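Long-range contacts in complement C1r subcomponent (Homo sapiens, PDB 6F1D), which is a serine protease of the classical complement pathway that, as part of the C1 complex, cleaves and activates C1s: residues Y62-Y68 with D94-D100; V36-L40 with T113-I117. One frame throughout, in Å; residues are numbered along the deposited sequence.

Interaction 1. Residues Y62-Y68 with D94-D100; sequences YDQLQIY and DLLFFTD. With CA (calcium ion), chain B.
Leu-65 and Phe-97 face each other across two antiparallel strands, their side chains crossing at about a right angle. CG of Leu-65 stands anti to the backbone N (chi1 179°), which lays CD1 against Phe-97 CB at 4.0 Å, in the notch between Phe-97 and Leu-95. Beyond it Ile-67 and Leu-95 run side by side, CD1 of Ile-67 resting on CD2 of Leu-95 at 3.9 Å; Phe-46 of strand 40-46 meets Leu-65 and Ile-67 from the other sheet. Toward the calcium end, CG2 of Thr-99 sits over one face of the Phe-97 ring, offset toward the rim. The reverse face of the sheet carries Gln-64, Gln-66, Tyr-68, Asp-94, Leu-96 and Phe-98. There the Gln-66 amide presents OE1 to the ring edge of Phe-98, 3.7 Å from CE2, and accepts the hydroxyl of Tyr-68 from above its carbonyl plane (OH to OE1 2.8 Å), while NE2 bonds Glu-76. Leu-96 CD1 fills the hollow between this amide and CE1 of Tyr-68. Replacing Gln-66 by an alanine would probably leave the Tyr-68 hydroxyl and Glu-76 without this mate and open a gap beside the Phe-98 edge. Six backbone hydrogen bonds close the ladder. Past its end Asp-100 N donates to Asp-63 OD1 (2.9 Å), from above the carboxylate plane. Asp-63, its OD2 also bonded to Tyr-24 OH, grips the calcium ion with both oxygens and Asp-100 with OD1 at 2.4 Å; two waters, Glu-53 and Ser-102 O complete the site. Paired strands running out into a calcium site are characteristic of calcium-binding CUB domains.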
loop_
_atom_site.group_PDB
_atom_site.type_symbol
_atom_site.label_atom_id
_atom_site.label_comp_id
_atom_site.label_asym_id
_atom_site.label_seq_id
_atom_site.Cartn_x
_atom_site.Cartn_y
_atom_site.Cartn_z
ATOM N N TYR A 62 0.153 15.211 -3.241
ATOM C CA TYR A 62 -1.294 15.187 -3.020
ATOM C C TYR A 62 -1.669 14.001 -2.156
ATOM O O TYR A 62 -2.115 14.159 -1.016
ATOM C CB TYR A 62 -2.013 15.110 -4.365
ATOM C CG TYR A 62 -1.833 16.343 -5.241
ATOM C CD1 TYR A 62 -1.507 16.221 -6.590
ATOM C CD2 TYR A 62 -1.992 17.638 -4.718
ATOM C CE1 TYR A 62 -1.354 17.314 -7.383
ATOM C CE2 TYR A 62 -1.834 18.738 -5.524
ATOM C CZ TYR A 62 -1.533 18.559 -6.864
ATOM O OH TYR A 62 -1.370 19.655 -7.665
ATOM N N ASP A 63 -1.507 12.810 -2.703
ATOM C CA ASP A 63 -1.863 11.562 -2.048
ATOM C C ASP A 63 -0.589 10.746 -1.990
ATOM O O ASP A 63 0.261 10.905 -2.866
ATOM C CB ASP A 63 -2.939 10.749 -2.835
ATOM C CG ASP A 63 -4.174 11.557 -3.167
ATOM O OD1 ASP A 63 -4.456 12.564 -2.488
ATOM O OD2 ASP A 63 -4.873 11.194 -4.141
ATOM N N GLN A 64 -0.444 9.880 -0.972
ATOM C CA GLN A 64 0.801 9.118 -0.844
ATOM C C GLN A 64 0.493 7.723 -0.362
ATOM O O GLN A 64 -0.301 7.565 0.571
ATOM C CB GLN A 64 1.783 9.737 0.174
ATOM C CG GLN A 64 2.159 11.186 -0.094
ATOM C CD GLN A 64 1.109 12.206 0.409
ATOM O OE1 GLN A 64 0.430 11.974 1.399
ATOM N NE2 GLN A 64 1.042 13.368 -0.255
ATOM N N LEU A 65 1.192 6.729 -0.912
ATOM C CA LEU A 65 1.239 5.384 -0.321
ATOM C C LEU A 65 2.651 5.154 0.236
ATOM O O LEU A 65 3.630 5.194 -0.512
ATOM C CB LEU A 65 0.889 4.315 -1.360
ATOM C CG LEU A 65 0.952 2.884 -0.792
ATOM C CD1 LEU A 65 -0.082 2.808 0.355
ATOM C CD2 LEU A 65 0.581 1.869 -1.902
ATOM N N GLN A 66 2.773 4.968 1.546
ATOM C CA GLN A 66 4.071 4.800 2.186
ATOM C C GLN A 66 4.146 3.379 2.717
ATOM O O GLN A 66 3.155 2.865 3.235
ATOM C CB GLN A 66 4.250 5.784 3.338
ATOM C CG GLN A 66 3.854 7.177 3.014
ATOM C CD GLN A 66 4.185 8.099 4.139
ATOM O OE1 GLN A 66 4.275 7.674 5.308
ATOM N NE2 GLN A 66 4.365 9.371 3.819
ATOM N N ILE A 67 5.294 2.735 2.548
ATOM C CA ILE A 67 5.460 1.339 2.943
ATOM C C ILE A 67 6.609 1.232 3.938
ATOM O O ILE A 67 7.686 1.791 3.708
ATOM C CB ILE A 67 5.708 0.449 1.719
ATOM C CG1 ILE A 67 4.547 0.657 0.724
ATOM C CG2 ILE A 67 5.924 -1.000 2.183
ATOM C CD1 ILE A 67 4.449 -0.350 -0.427
ATOM N N TYR A 68 6.371 0.516 5.045
ATOM C CA TYR A 68 7.320 0.357 6.142
ATOM C C TYR A 68 7.545 -1.127 6.352
ATOM O O TYR A 68 6.596 -1.920 6.310
ATOM C CB TYR A 68 6.815 0.951 7.439
ATOM C CG TYR A 68 6.686 2.442 7.351
ATOM C CD1 TYR A 68 5.547 3.014 6.777
ATOM C CD2 TYR A 68 7.690 3.264 7.774
ATOM C CE1 TYR A 68 5.426 4.431 6.674
ATOM C CE2 TYR A 68 7.580 4.691 7.691
ATOM C CZ TYR A 68 6.436 5.235 7.121
ATOM O OH TYR A 68 6.286 6.589 6.995
ATOM N N ASP A 94 3.875 -2.316 7.294
ATOM C CA ASP A 94 2.738 -1.410 7.409
ATOM C C ASP A 94 2.658 -0.582 6.136
ATOM O O ASP A 94 3.688 -0.158 5.606
ATOM C CB ASP A 94 2.858 -0.502 8.615
ATOM C CG ASP A 94 2.834 -1.287 9.949
ATOM O OD1 ASP A 94 1.773 -1.279 10.646
ATOM O OD2 ASP A 94 3.881 -1.902 10.299
ATOM N N LEU A 95 1.449 -0.396 5.621
ATOM C CA LEU A 95 1.178 0.554 4.542
ATOM C C LEU A 95 0.326 1.680 5.095
ATOM O O LEU A 95 -0.663 1.429 5.784
ATOM C CB LEU A 95 0.454 -0.095 3.380
ATOM C CG LEU A 95 1.282 -1.207 2.743
ATOM C CD1 LEU A 95 0.830 -2.487 3.386
ATOM C CD2 LEU A 95 1.037 -1.221 1.244
ATOM N N LEU A 96 0.728 2.906 4.811
ATOM C CA LEU A 96 0.009 4.099 5.214
ATOM C C LEU A 96 -0.432 4.740 3.907
ATOM O O LEU A 96 0.398 4.988 3.039
ATOM C CB LEU A 96 0.911 5.055 5.986
ATOM C CG LEU A 96 1.490 4.606 7.315
ATOM C CD1 LEU A 96 2.067 5.839 8.012
ATOM C CD2 LEU A 96 0.392 3.928 8.137
ATOM N N PHE A 97 -1.724 4.953 3.739
ATOM C CA PHE A 97 -2.243 5.631 2.552
ATOM C C PHE A 97 -2.909 6.932 2.993
ATOM O O PHE A 97 -3.905 6.896 3.728
ATOM C CB PHE A 97 -3.241 4.694 1.853
ATOM C CG PHE A 97 -3.761 5.185 0.533
ATOM C CD1 PHE A 97 -5.091 4.997 0.226
ATOM C CD2 PHE A 97 -2.924 5.767 -0.406
ATOM C CE1 PHE A 97 -5.614 5.431 -1.017
ATOM C CE2 PHE A 97 -3.441 6.191 -1.653
ATOM C CZ PHE A 97 -4.769 6.003 -1.943
ATOM N N PHE A 98 -2.389 8.066 2.524
ATOM C CA PHE A 98 -2.929 9.384 2.837
ATOM C C PHE A 98 -3.513 9.989 1.572
ATOM O O PHE A 98 -2.864 9.957 0.526
ATOM C CB PHE A 98 -1.838 10.334 3.319
ATOM C CG PHE A 98 -1.113 9.881 4.562
ATOM C CD1 PHE A 98 -1.618 10.185 5.815
ATOM C CD2 PHE A 98 0.105 9.208 4.471
ATOM C CE1 PHE A 98 -0.949 9.802 6.971
ATOM C CE2 PHE A 98 0.795 8.818 5.634
ATOM C CZ PHE A 98 0.262 9.118 6.879
ATOM N N THR A 99 -4.701 10.563 1.659
ATOM C CA THR A 99 -5.255 11.202 0.476
ATOM C C THR A 99 -5.772 12.569 0.854
ATOM O O THR A 99 -6.210 12.807 1.993
ATOM C CB THR A 99 -6.387 10.388 -0.170
ATOM O OG1 THR A 99 -7.507 10.333 0.731
ATOM C CG2 THR A 99 -5.941 8.951 -0.418
ATOM N N ASP A 100 -5.745 13.471 -0.104
ATOM C CA ASP A 100 -6.131 14.842 0.184
ATOM C C ASP A 100 -7.606 15.043 -0.163
ATOM O O ASP A 100 -8.345 14.075 -0.318
ATOM C CB ASP A 100 -5.234 15.818 -0.578
ATOM C CG ASP A 100 -5.462 15.780 -2.110
ATOM O OD1 ASP A 100 -6.258 14.947 -2.619
ATOM O OD2 ASP A 100 -4.808 16.599 -2.815
HETATM CA CA CA B . -6.380 13.145 -4.123
HETATM O O HOH W 1 -7.890 12.291 -2.580
HETATM O O HOH W 2 -7.573 11.543 -5.691
#

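Interaction 2. Residues V36-L40 with T113-I117; sequences VERGL and TTEII
Gly-39 and Ile-117 join where a type II beta turn, Glu-37 to Leu-40, leads into strand 40-46 beside the last strand of the CUB beta-sandwich, 109-116. The polar part is backbone work: Ile-117 N donates to Gly-39 O at 2.9 Å, with the donor tilted 29° from the carbonyl plane, and Leu-40 CA makes a CA-H...O contact with Glu-115 O. Leu-40 and Ile-116 form an antiparallel non-hydrogen-bonded pair, set between the Ile-117 to Gly-39 bond and the backbone bonding of Glu-115 with Thr-41. Within the turn, Leu-40 N closes back on Glu-37 O at 3.1 Å; the positive phi of Gly-39 (84°) suits this corner, where a side chain would press on the preceding carbonyl oxygen. The apolar part centres on Leu-40, whose forked end straddles two neighbours. The side chain crosses that of Thr-114 at a slant, CD1 3.9 Å from CB, whereas CD2 runs alongside Ile-116 and touches CG1 at 3.6 Å. Thr-114 turns its hydroxyl to Ala-11 O, outside the pair, and its methyl elsewhere: with CG2 anti to the carbonyl carbon, that methyl meets Val-36 tip to tip, 4.0 Å from both CG1 and CG2.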
loop_
_atom_site.group_PDB
_atom_site.type_symbol
_atom_site.label_atom_id
_atom_site.label_comp_id
_atom_site.label_asym_id
_atom_site.label_seq_id
_atom_site.Cartn_x
_atom_site.Cartn_y
_atom_site.Cartn_z
ATOM N N VAL A 36 3.088 -11.600 10.229
ATOM C CA VAL A 36 3.127 -13.053 10.059
ATOM C C VAL A 36 4.188 -13.608 11.001
ATOM O O VAL A 36 4.858 -12.866 11.726
ATOM C CB VAL A 36 3.378 -13.466 8.595
ATOM C CG1 VAL A 36 2.250 -12.928 7.693
ATOM C CG2 VAL A 36 4.696 -12.928 8.100
ATOM N N GLU A 37 4.311 -14.931 11.036
ATOM C CA GLU A 37 5.150 -15.491 12.086
ATOM C C GLU A 37 6.626 -15.284 11.761
ATOM O O GLU A 37 7.025 -15.186 10.598
ATOM C CB GLU A 37 4.844 -16.973 12.324
ATOM C CG GLU A 37 5.831 -17.708 13.273
ATOM C CD GLU A 37 5.984 -17.121 14.709
ATOM O OE1 GLU A 37 6.313 -17.918 15.621
ATOM O OE2 GLU A 37 5.802 -15.901 14.947
ATOM N N ARG A 38 7.429 -15.143 12.829
ATOM C CA ARG A 38 8.874 -15.102 12.699
ATOM C C ARG A 38 9.346 -16.282 11.859
ATOM O O ARG A 38 8.777 -17.379 11.906
ATOM C CB ARG A 38 9.518 -15.136 14.086
ATOM C CG ARG A 38 11.032 -14.946 14.095
ATOM C CD ARG A 38 11.543 -14.517 15.472
ATOM N NE ARG A 38 10.896 -13.288 15.937
ATOM C CZ ARG A 38 10.413 -13.115 17.164
ATOM N NH1 ARG A 38 10.515 -14.089 18.066
ATOM N NH2 ARG A 38 9.829 -11.964 17.487
ATOM N N GLY A 39 10.383 -16.051 11.062
ATOM C CA GLY A 39 10.823 -17.072 10.138
ATOM C C GLY A 39 10.080 -17.109 8.827
ATOM O O GLY A 39 10.347 -17.997 8.015
ATOM N N LEU A 40 9.142 -16.192 8.603
ATOM C CA LEU A 40 8.592 -15.941 7.285
ATOM C C LEU A 40 8.953 -14.520 6.893
ATOM O O LEU A 40 9.083 -13.645 7.748
ATOM C CB LEU A 40 7.077 -16.096 7.254
ATOM C CG LEU A 40 6.430 -17.461 7.477
ATOM C CD1 LEU A 40 4.947 -17.280 7.368
ATOM C CD2 LEU A 40 6.914 -18.531 6.476
ATOM N N THR A 113 2.652 -12.394 -0.291
ATOM C CA THR A 113 2.877 -13.806 -0.061
ATOM C C THR A 113 4.003 -13.907 0.946
ATOM O O THR A 113 4.721 -12.931 1.178
ATOM C CB THR A 113 3.256 -14.534 -1.346
ATOM O OG1 THR A 113 4.279 -13.769 -2.038
ATOM C CG2 THR A 113 2.003 -14.725 -2.277
ATOM N N THR A 114 4.221 -15.103 1.476
ATOM C CA THR A 114 5.275 -15.296 2.456
ATOM C C THR A 114 6.257 -16.342 1.955
ATOM O O THR A 114 5.889 -17.319 1.290
ATOM C CB THR A 114 4.720 -15.703 3.834
ATOM O OG1 THR A 114 3.784 -16.770 3.677
ATOM C CG2 THR A 114 3.977 -14.537 4.483
ATOM N N GLU A 115 7.515 -16.091 2.257
ATOM C CA GLU A 115 8.621 -16.963 1.940
ATOM C C GLU A 115 9.129 -17.550 3.242
ATOM O O GLU A 115 9.258 -16.841 4.261
ATOM C CB GLU A 115 9.735 -16.192 1.226
ATOM C CG GLU A 115 11.055 -16.950 1.104
ATOM C CD GLU A 115 12.225 -16.054 0.695
ATOM O OE1 GLU A 115 11.996 -14.937 0.181
ATOM O OE2 GLU A 115 13.387 -16.475 0.888
ATOM N N ILE A 116 9.391 -18.847 3.201
ATOM C CA ILE A 116 9.839 -19.591 4.368
ATOM C C ILE A 116 11.347 -19.416 4.497
ATOM O O ILE A 116 12.096 -19.703 3.559
ATOM C CB ILE A 116 9.462 -21.074 4.240
ATOM C CG1 ILE A 116 7.951 -21.259 4.414
ATOM C CG2 ILE A 116 10.251 -21.894 5.235
ATOM C CD1 ILE A 116 7.195 -21.296 3.123
ATOM N N ILE A 117 11.788 -18.926 5.647
ATOM C CA ILE A 117 13.212 -18.746 5.901
ATOM C C ILE A 117 13.855 -20.077 6.257
ATOM O O ILE A 117 14.869 -20.458 5.677
ATOM C CB ILE A 117 13.440 -17.717 7.003
ATOM C CG1 ILE A 117 13.157 -16.309 6.475
ATOM C CG2 ILE A 117 14.841 -17.831 7.550
ATOM C CD1 ILE A 117 13.141 -15.256 7.576
#

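Within one CUB sandwich, interaction 1 lies near the middle and runs out to the calcium end, while interaction 2 is a surface contact at the far end; their centres are 24 Å apart and their nearest atoms about 10 Å apart, without touching. Interaction 1 pairs strands 64-69 and 92-98 within the five-strand mixed sheet; interaction 2 belongs to the four-strand antiparallel sheet, where strand 109-116 runs beside 40-46. Along the sequence, interaction 1 is nested inside the loop closed by interaction 2. Strand 92-98 is followed by 109-116, so the chain passes from one sheet to the other by way of the calcium site, while residues 36-40 link strand 29-35 to 40-46 at the other end of the sandwich.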